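Homoserine kinase (Cytophaga hutchinsonii, PDB 4P52) probably catalyses the ATP-dependent phosphorylation of L-homoserine to O-phospho-L-homoserine, a step of threonine biosynthesis, as a GHMP-family kinase. Local coordinates at residues L57-D62 and E105-K110; I212-I217 and E254-V259. All coordinates share one frame; numbering follows the deposited sequence.

Interaction 1. Residues L57-D62 and E105-K110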
loop_
_atom_site.group_PDB
_atom_site.type_symbol
_atom_site.label_atom_id
_atom_site.label_comp_id
_atom_site.label_asym_id
_atom_site.label_seq_id
_atom_site.Cartn_x
_atom_site.Cartn_y
_atom_site.Cartn_z
ATOM N N LEU A 57 -16.075 24.005 23.919
ATOM C CA LEU A 57 -15.793 25.296 24.520
ATOM C C LEU A 57 -15.099 25.054 25.857
ATOM O O LEU A 57 -15.568 24.230 26.639
ATOM C CB LEU A 57 -17.090 26.088 24.702
ATOM C CG LEU A 57 -16.952 27.540 25.214
ATOM C CD1 LEU A 57 -18.057 28.464 24.691
ATOM C CD2 LEU A 57 -16.923 27.554 26.732
ATOM N N LEU A 58 -13.985 25.736 26.116
ATOM C CA LEU A 58 -13.287 25.611 27.389
ATOM C C LEU A 58 -13.243 26.964 28.040
ATOM O O LEU A 58 -12.970 27.933 27.340
ATOM C CB LEU A 58 -11.848 25.169 27.174
ATOM C CG LEU A 58 -11.591 23.864 26.427
ATOM C CD1 LEU A 58 -10.136 23.507 26.633
ATOM C CD2 LEU A 58 -12.473 22.728 26.917
ATOM N N ARG A 59 -13.495 27.048 29.348
ATOM C CA ARG A 59 -13.239 28.287 30.091
ATOM C C ARG A 59 -12.265 28.012 31.211
ATOM O O ARG A 59 -12.247 26.916 31.770
ATOM C CB ARG A 59 -14.502 28.895 30.723
ATOM C CG ARG A 59 -15.772 28.726 29.935
ATOM C CD ARG A 59 -16.991 29.285 30.668
ATOM N NE ARG A 59 -18.148 29.306 29.755
ATOM C CZ ARG A 59 -18.380 30.246 28.808
ATOM N NH1 ARG A 59 -17.558 31.293 28.610
ATOM N NH2 ARG A 59 -19.462 30.149 28.041
ATOM N N LEU A 60 -11.481 29.022 31.562
ATOM C CA LEU A 60 -10.599 28.936 32.704
ATOM C C LEU A 60 -11.416 29.059 33.988
ATOM O O LEU A 60 -12.350 29.858 34.054
ATOM C CB LEU A 60 -9.559 30.053 32.650
ATOM C CG LEU A 60 -8.657 29.987 31.428
ATOM C CD1 LEU A 60 -7.768 31.221 31.416
ATOM C CD2 LEU A 60 -7.849 28.691 31.403
ATOM N N SER A 61 -11.061 28.278 35.004
ATOM C CA SER A 61 -11.746 28.341 36.282
ATOM C C SER A 61 -10.752 28.481 37.432
ATOM O O SER A 61 -9.679 27.853 37.431
ATOM C CB SER A 61 -12.636 27.110 36.458
ATOM O OG SER A 61 -13.455 27.218 37.612
ATOM N N ASP A 62 -11.100 29.328 38.399
ATOM C CA ASP A 62 -10.326 29.441 39.639
ATOM C C ASP A 62 -10.524 28.212 40.529
ATOM O O ASP A 62 -9.639 27.862 41.308
ATOM C CB ASP A 62 -10.665 30.732 40.387
ATOM C CG ASP A 62 -9.961 31.956 39.792
ATOM O OD1 ASP A 62 -9.289 31.814 38.746
ATOM O OD2 ASP A 62 -10.068 33.064 40.364
ATOM N N GLU A 105 -13.457 24.338 32.759
ATOM C CA GLU A 105 -14.816 23.864 32.491
ATOM C C GLU A 105 -14.970 23.598 31.017
ATOM O O GLU A 105 -14.496 24.380 30.189
ATOM C CB GLU A 105 -15.851 24.889 32.893
ATOM C CG GLU A 105 -15.855 25.234 34.368
ATOM C CD GLU A 105 -16.815 26.372 34.703
ATOM O OE1 GLU A 105 -17.193 27.156 33.788
ATOM O OE2 GLU A 105 -17.189 26.488 35.893
ATOM N N ILE A 106 -15.662 22.514 30.692
ATOM C CA ILE A 106 -15.874 22.097 29.323
ATOM C C ILE A 106 -17.352 22.123 29.027
ATOM O O ILE A 106 -18.127 21.575 29.780
ATOM C CB ILE A 106 -15.368 20.647 29.117
ATOM C CG1 ILE A 106 -13.878 20.554 29.466
ATOM C CG2 ILE A 106 -15.676 20.130 27.705
ATOM C CD1 ILE A 106 -13.407 19.161 29.789
ATOM N N GLU A 107 -17.742 22.766 27.936
ATOM C CA GLU A 107 -19.070 22.632 27.374
ATOM C C GLU A 107 -18.863 21.930 26.042
ATOM O O GLU A 107 -18.099 22.397 25.206
ATOM C CB GLU A 107 -19.725 23.996 27.167
ATOM C CG GLU A 107 -20.070 24.722 28.457
ATOM C CD GLU A 107 -20.221 26.240 28.307
ATOM O OE1 GLU A 107 -20.521 26.712 27.185
ATOM O OE2 GLU A 107 -20.035 26.978 29.315
ATOM N N LEU A 108 -19.521 20.793 25.844
ATOM C CA LEU A 108 -19.352 20.033 24.609
ATOM C C LEU A 108 -20.618 20.040 23.774
ATOM O O LEU A 108 -21.682 19.721 24.272
ATOM C CB LEU A 108 -18.917 18.601 24.931
ATOM C CG LEU A 108 -19.081 17.536 23.833
ATOM C CD1 LEU A 108 -18.291 17.824 22.552
ATOM C CD2 LEU A 108 -18.697 16.166 24.380
ATOM N N THR A 109 -20.497 20.385 22.500
ATOM C CA THR A 109 -21.635 20.371 21.588
ATOM C C THR A 109 -21.425 19.371 20.467
ATOM O O THR A 109 -20.588 19.577 19.593
ATOM C CB THR A 109 -21.840 21.738 20.918
ATOM O OG1 THR A 109 -21.749 22.786 21.894
ATOM C CG2 THR A 109 -23.182 21.793 20.218
ATOM N N LYS A 110 -22.199 18.293 20.482
ATOM C CA LYS A 110 -22.249 17.354 19.361
ATOM C C LYS A 110 -23.050 17.951 18.222
ATOM O O LYS A 110 -24.236 18.265 18.376
ATOM C CB LYS A 110 -22.865 16.012 19.765
ATOM C CG LYS A 110 -22.151 15.318 20.905
ATOM C CD LYS A 110 -20.736 14.906 20.539
ATOM C CE LYS A 110 -20.737 13.757 19.543
ATOM N NZ LYS A 110 -19.395 13.122 19.418
#

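Interaction 2. Residues I212-I217 and E254-V259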
loop_
_atom_site.group_PDB
_atom_site.type_symbol
_atom_site.label_atom_id
_atom_site.label_comp_id
_atom_site.label_asym_id
_atom_site.label_seq_id
_atom_site.Cartn_x
_atom_site.Cartn_y
_atom_site.Cartn_z
ATOM N N ILE A 212 -17.910 -8.870 13.989
ATOM C CA ILE A 212 -18.280 -9.582 12.784
ATOM C C ILE A 212 -17.098 -9.768 11.809
ATOM O O ILE A 212 -17.164 -10.601 10.928
ATOM C CB ILE A 212 -19.484 -8.919 12.125
ATOM C CG1 ILE A 212 -20.197 -9.897 11.206
ATOM C CG2 ILE A 212 -19.040 -7.650 11.428
ATOM C CD1 ILE A 212 -21.466 -9.341 10.596
ATOM N N LEU A 213 -16.026 -9.000 11.985
ATOM C CA LEU A 213 -14.808 -9.197 11.181
ATOM C C LEU A 213 -14.244 -10.595 11.359
ATOM O O LEU A 213 -14.326 -11.128 12.457
ATOM C CB LEU A 213 -13.726 -8.194 11.548
ATOM C CG LEU A 213 -14.116 -6.723 11.531
ATOM C CD1 LEU A 213 -13.019 -5.918 12.199
ATOM C CD2 LEU A 213 -14.439 -6.221 10.132
ATOM N N PRO A 214 -13.685 -11.194 10.282
ATOM C CA PRO A 214 -12.985 -12.488 10.427
ATOM C C PRO A 214 -11.753 -12.344 11.318
ATOM O O PRO A 214 -11.147 -11.260 11.368
ATOM C CB PRO A 214 -12.540 -12.826 8.991
ATOM C CG PRO A 214 -12.558 -11.522 8.264
ATOM C CD PRO A 214 -13.631 -10.685 8.895
ATOM N N LYS A 215 -11.400 -13.405 12.034
ATOM C CA LYS A 215 -10.188 -13.387 12.838
ATOM C C LYS A 215 -8.999 -13.756 11.983
ATOM O O LYS A 215 -7.896 -13.260 12.208
ATOM C CB LYS A 215 -10.305 -14.341 14.019
ATOM C CG LYS A 215 -11.259 -13.850 15.090
ATOM C CD LYS A 215 -11.667 -14.989 16.011
ATOM C CE LYS A 215 -12.814 -14.577 16.921
ATOM N NZ LYS A 215 -13.380 -15.774 17.603
ATOM N N GLN A 216 -9.251 -14.640 11.019
ATOM C CA GLN A 216 -8.264 -15.173 10.093
ATOM C C GLN A 216 -8.719 -14.868 8.677
ATOM O O GLN A 216 -9.912 -14.952 8.382
ATOM C CB GLN A 216 -8.192 -16.695 10.213
ATOM C CG GLN A 216 -7.707 -17.230 11.544
ATOM C CD GLN A 216 -6.233 -16.957 11.763
ATOM O OE1 GLN A 216 -5.864 -16.043 12.517
ATOM N NE2 GLN A 216 -5.379 -17.722 11.080
ATOM N N ILE A 217 -7.785 -14.549 7.787
ATOM C CA ILE A 217 -8.120 -14.408 6.373
ATOM C C ILE A 217 -7.136 -15.181 5.513
ATOM O O ILE A 217 -6.011 -15.424 5.919
ATOM C CB ILE A 217 -8.112 -12.937 5.943
ATOM C CG1 ILE A 217 -6.714 -12.346 6.123
ATOM C CG2 ILE A 217 -9.138 -12.129 6.751
ATOM C CD1 ILE A 217 -6.618 -10.971 5.529
ATOM N N GLU A 254 -15.663 -4.865 4.117
ATOM C CA GLU A 254 -16.980 -4.507 3.594
ATOM C C GLU A 254 -17.922 -5.724 3.377
ATOM O O GLU A 254 -19.048 -5.686 3.849
ATOM C CB GLU A 254 -16.838 -3.692 2.323
ATOM C CG GLU A 254 -18.145 -3.228 1.726
ATOM C CD GLU A 254 -18.026 -3.016 0.219
ATOM O OE1 GLU A 254 -17.448 -1.974 -0.202
ATOM O OE2 GLU A 254 -18.511 -3.904 -0.535
ATOM N N PRO A 255 -17.463 -6.810 2.701
ATOM C CA PRO A 255 -18.388 -7.955 2.594
ATOM C C PRO A 255 -18.840 -8.516 3.959
ATOM O O PRO A 255 -19.967 -8.977 4.071
ATOM C CB PRO A 255 -17.585 -9.021 1.830
ATOM C CG PRO A 255 -16.334 -8.361 1.355
ATOM C CD PRO A 255 -16.128 -7.100 2.131
ATOM N N ALA A 256 -17.987 -8.459 4.982
ATOM C CA ALA A 256 -18.381 -8.871 6.331
ATOM C C ALA A 256 -19.348 -7.891 7.014
ATOM O O ALA A 256 -20.335 -8.328 7.601
ATOM C CB ALA A 256 -17.157 -9.138 7.207
ATOM N N ARG A 257 -19.080 -6.587 6.933
ATOM C CA ARG A 257 -19.893 -5.581 7.618
ATOM C C ARG A 257 -21.164 -5.142 6.905
ATOM O O ARG A 257 -22.108 -4.670 7.524
ATOM C CB ARG A 257 -19.080 -4.340 7.855
ATOM C CG ARG A 257 -18.153 -4.487 9.014
ATOM C CD ARG A 257 -17.385 -3.205 9.213
ATOM N NE ARG A 257 -16.696 -3.283 10.488
ATOM C CZ ARG A 257 -15.696 -2.503 10.846
ATOM N NH1 ARG A 257 -15.230 -1.564 10.020
ATOM N NH2 ARG A 257 -15.164 -2.680 12.034
ATOM N N SER A 258 -21.195 -5.288 5.599
ATOM C CA SER A 258 -22.284 -4.716 4.838
ATOM C C SER A 258 -23.640 -5.353 5.206
ATOM O O SER A 258 -24.662 -4.707 5.032
ATOM C CB SER A 258 -22.007 -4.847 3.344
ATOM O OG SER A 258 -22.238 -6.189 2.961
ATOM N N VAL A 259 -23.653 -6.592 5.703
ATOM C CA VAL A 259 -24.885 -7.187 6.189
ATOM C C VAL A 259 -25.534 -6.395 7.325
ATOM O O VAL A 259 -26.761 -6.491 7.510
ATOM C CB VAL A 259 -24.727 -8.655 6.661
ATOM C CG1 VAL A 259 -24.289 -9.542 5.506
ATOM C CG2 VAL A 259 -23.778 -8.777 7.857
#

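Interaction 1. Residues L57-D62 and E105-K110
L58 and I106 sit side by side on the buried face of an antiparallel strand pair, CD2 of L58 lying 3.6 Å from CG1 of I106. They form a non-hydrogen-bonded pair, and helix 86-98 packs over both through I91, while helix 120-135 also covers L58. Flanking them, L57 with E107 and R59 with E105 are hydrogen-bonded pairs, each closed by two backbone bonds; L57 N reaches E107 O at 2.9 Å and nearly straight.

The other face, with L57, R59, E105 and E107, is looser, partly exposed and carries the charged groups. E107 puts CG anti to its carbonyl carbon (chi1 -68°) and runs extended, bringing its carboxylate alongside L57 and up to R59. There R59 NE donates to E107 OE2 at 3.0 Å, in the guanidinium plane but from above the carboxylate plane, the two groups being turned 52° apart. CD2 of L57 lies 3.6 Å above one guanidinium face, offset toward the rim. E105 instead spends OE2 on a salt bridge to R67, which also bonds OG of S61. A leucine in place of R59 would probably leave the E107 carboxylate without its cationic mate and freer to turn. This antiparallel pair, one face packed under helices, belongs to the alpha/beta N-terminal domain of the GHMP kinase fold.

Interaction 2. Residues I212-I217 and E254-V259
I212 lays its outer branch across A256 and V259: CD1 comes to 3.4 Å from A256 O and 3.6 Å from CG2 of V259. With CG1 anti to the backbone N (chi1 -159°), the chain runs out to CD1 and bridges these two residues, while the shorter branch, CG2, turns to the aliphatic stem of R257 and meets its CG at 4.1 Å.

L213 takes the other end of that arginine. Its CD2 sits over one face of the guanidinium, 3.7 Å from R257 NE, and CD1 comes near NH2, so the leucine covers the flat group without competing for its N-H bonds. The R257 chain is extended from CG to NE, which carries the head beyond I212 and under L213, where NE donates to A209 O, in helix 206-211. F42 touches both L213 and R257, adding an aromatic neighbour to the pair.

P214 adds a light touch, its CD standing 4.2 Å from CB of A256. Beyond it the segment leaves the helix: Q216 and I217 form an antiparallel ladder with a strand of the second subunit, and L213 also packs on L219 of that subunit. This is mostly apolar packing of a linker against helix 253-257 and the residues that follow it, in the C-terminal half of the GHMP kinase fold and beside the interface between the two subunits of this enzyme.

After strands 26-36 and 45-49, strand 52-61 is met in interaction 1 by strand 103-110, which runs antiparallel beside it; the loop so closed holds strand 66-72 and helix 86-98. The chain then runs through helices 120-135, 146-157 and 162-170 and on through strand 194-200 and helix 206-211 before interaction 2 opens. That second loop contains helices 219-237 and 241-247 and ends where helix 253-257 comes back to residues 212-217. The two loops follow one another, neither nesting nor crossing. The centres of the two contacts lie about 40 Å apart, on opposite sides of the chain's centre: one joins strands of the mixed sheet, the other ties a linker near the subunit interface to a helix.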